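Protein Rv1364c/MT1410 (Mycobacterium tuberculosis, PDB 3KE6) probably acts in sigma-factor regulation, joining a manganese-binding PP2C-type phosphatase domain of RsbU type to an RsbW-like anti-sigma-factor kinase domain. Local coordinates at residues V299-E304 with E362-E367. Sequence-based numbering, arbitrary orientation.
Sequences VHAISE and EALVSE
A301 on helix 292-312 and L364 in the loop that leads into strand 367-373 bring the two backbones nearest, their CA atoms 7.0 Å apart. The interface is small, 148 Å² summed over both sides, and L364 supplies the largest share of it.

The contact is chiefly a CH-pi interaction: CD1 of L364 lies 3.7 Å from the centroid of the H300 ring, 13° off the ring normal, so the methyl sits over the middle of one face. Its closest ring atom is CG of H300, at 3.6 Å from L364 CD1. The other methyl, CD2, is displaced toward one side of the ring and approaches ND1 of H300 at 3.7 Å. With CG anti to the backbone N (chi1 -171°), the H300 ring is carried out beside the helix, and its own rotation (chi2 161°) then turns this face to L364 CD1; the two side chains cross nearly at right angles. At the ring edge, in plane, lies CG of E304, one helical turn on. CD1 of L364 also reaches the helix backbone beside the ring, 4.1 Å from A301 N, and A301 CB lies 4.5 Å from L364 CD1, a marginal apolar contact.

The contact thus joins helix 292-312 to the loop between helix 358-362 and strand 367-373 in the histidine kinase-like ATPase domain. M360 of helix 358-362 touches both H300 and E304, while A301 packs on L381 of strand 376-391. V365 rests on H383 of that same strand, so both segments meet it, and I302 touches A336 and V338 of strand 333-340.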
loop_
_atom_site.group_PDB
_atom_site.type_symbol
_atom_site.label_atom_id
_atom_site.label_comp_id
_atom_site.label_asym_id
_atom_site.label_seq_id
_atom_site.Cartn_x
_atom_site.Cartn_y
_atom_site.Cartn_z
ATOM N N VAL A 299 6.376 9.483 -16.557
ATOM C CA VAL A 299 6.294 10.620 -17.469
ATOM C C VAL A 299 7.450 10.622 -18.444
ATOM O O VAL A 299 7.284 10.955 -19.591
ATOM C CB VAL A 299 6.247 11.978 -16.742
ATOM C CG1 VAL A 299 6.291 13.155 -17.794
ATOM C CG2 VAL A 299 5.021 12.057 -15.822
ATOM N N HIS A 300 8.638 10.269 -17.981
ATOM C CA HIS A 300 9.809 10.183 -18.862
ATOM C C HIS A 300 9.531 9.193 -19.995
ATOM O O HIS A 300 9.655 9.532 -21.173
ATOM C CB HIS A 300 11.026 9.756 -18.042
ATOM C CG HIS A 300 12.327 9.840 -18.765
ATOM N ND1 HIS A 300 13.529 9.873 -18.094
ATOM C CD2 HIS A 300 12.634 9.820 -20.085
ATOM C CE1 HIS A 300 14.522 9.893 -18.969
ATOM N NE2 HIS A 300 14.006 9.867 -20.186
ATOM N N ALA A 301 9.107 7.984 -19.635
ATOM C CA ALA A 301 8.904 6.912 -20.644
ATOM C C ALA A 301 7.899 7.343 -21.692
ATOM O O ALA A 301 8.169 7.317 -22.879
ATOM C CB ALA A 301 8.451 5.616 -19.990
ATOM N N ILE A 302 6.748 7.781 -21.238
ATOM C CA ILE A 302 5.645 8.064 -22.143
ATOM C C ILE A 302 5.943 9.273 -22.989
ATOM O O ILE A 302 5.633 9.269 -24.183
ATOM C CB ILE A 302 4.324 8.211 -21.362
ATOM C CG1 ILE A 302 4.006 6.854 -20.701
ATOM C CG2 ILE A 302 3.193 8.657 -22.249
ATOM C CD1 ILE A 302 2.567 6.699 -20.297
ATOM N N SER A 303 6.564 10.290 -22.393
ATOM C CA SER A 303 6.974 11.460 -23.134
ATOM C C SER A 303 7.884 11.039 -24.289
ATOM O O SER A 303 7.755 11.519 -25.403
ATOM C CB SER A 303 7.694 12.431 -22.197
ATOM O OG SER A 303 8.063 13.638 -22.865
ATOM N N GLU A 304 8.792 10.105 -24.035
ATOM C CA GLU A 304 9.725 9.701 -25.074
ATOM C C GLU A 304 9.020 8.890 -26.167
ATOM O O GLU A 304 9.338 9.038 -27.364
ATOM C CB GLU A 304 10.947 8.977 -24.491
ATOM C CG GLU A 304 12.040 9.933 -23.953
ATOM C CD GLU A 304 12.603 10.906 -25.009
ATOM O OE1 GLU A 304 13.455 10.479 -25.833
ATOM O OE2 GLU A 304 12.222 12.111 -25.006
ATOM N N GLU A 362 12.950 0.325 -20.545
ATOM C CA GLU A 362 13.231 -0.832 -19.677
ATOM C C GLU A 362 14.069 -0.438 -18.471
ATOM O O GLU A 362 13.924 -1.030 -17.402
ATOM C CB GLU A 362 13.867 -2.004 -20.444
ATOM C CG GLU A 362 12.808 -2.966 -21.031
ATOM C CD GLU A 362 13.376 -4.012 -22.004
ATOM O OE1 GLU A 362 14.619 -4.109 -22.166
ATOM O OE2 GLU A 362 12.556 -4.736 -22.615
ATOM N N ALA A 363 14.905 0.580 -18.637
ATOM C CA ALA A 363 15.710 1.113 -17.546
ATOM C C ALA A 363 14.964 2.084 -16.613
ATOM O O ALA A 363 15.514 2.440 -15.583
ATOM C CB ALA A 363 16.950 1.786 -18.103
ATOM N N LEU A 364 13.740 2.508 -16.952
ATOM C CA LEU A 364 12.982 3.513 -16.145
ATOM C C LEU A 364 11.796 2.936 -15.372
ATOM O O LEU A 364 11.423 3.421 -14.301
ATOM C CB LEU A 364 12.419 4.608 -17.053
ATOM C CG LEU A 364 13.434 5.470 -17.806
ATOM C CD1 LEU A 364 12.738 6.242 -18.922
ATOM C CD2 LEU A 364 14.156 6.396 -16.838
ATOM N N VAL A 365 11.194 1.903 -15.935
ATOM C CA VAL A 365 9.966 1.355 -15.424
ATOM C C VAL A 365 10.046 -0.167 -15.349
ATOM O O VAL A 365 10.881 -0.788 -16.002
ATOM C CB VAL A 365 8.854 1.842 -16.315
ATOM C CG1 VAL A 365 7.780 0.784 -16.510
ATOM C CG2 VAL A 365 8.309 3.147 -15.740
ATOM N N SER A 366 9.206 -0.766 -14.524
ATOM C CA SER A 366 9.284 -2.207 -14.298
ATOM C C SER A 366 9.385 -2.999 -15.604
ATOM O O SER A 366 10.131 -3.969 -15.643
ATOM C CB SER A 366 8.090 -2.719 -13.458
ATOM O OG SER A 366 7.942 -1.983 -12.264
ATOM N N GLU A 367 8.640 -2.605 -16.655
ATOM C CA GLU A 367 8.624 -3.341 -17.945
ATOM C C GLU A 367 8.156 -2.486 -19.117
ATOM O O GLU A 367 7.190 -1.754 -19.014
ATOM C CB GLU A 367 7.699 -4.570 -17.884
ATOM C CG GLU A 367 7.158 -4.923 -16.473
ATOM C CD GLU A 367 6.368 -6.229 -16.400
ATOM O OE1 GLU A 367 5.908 -6.734 -17.460
ATOM O OE2 GLU A 367 6.230 -6.757 -15.258
#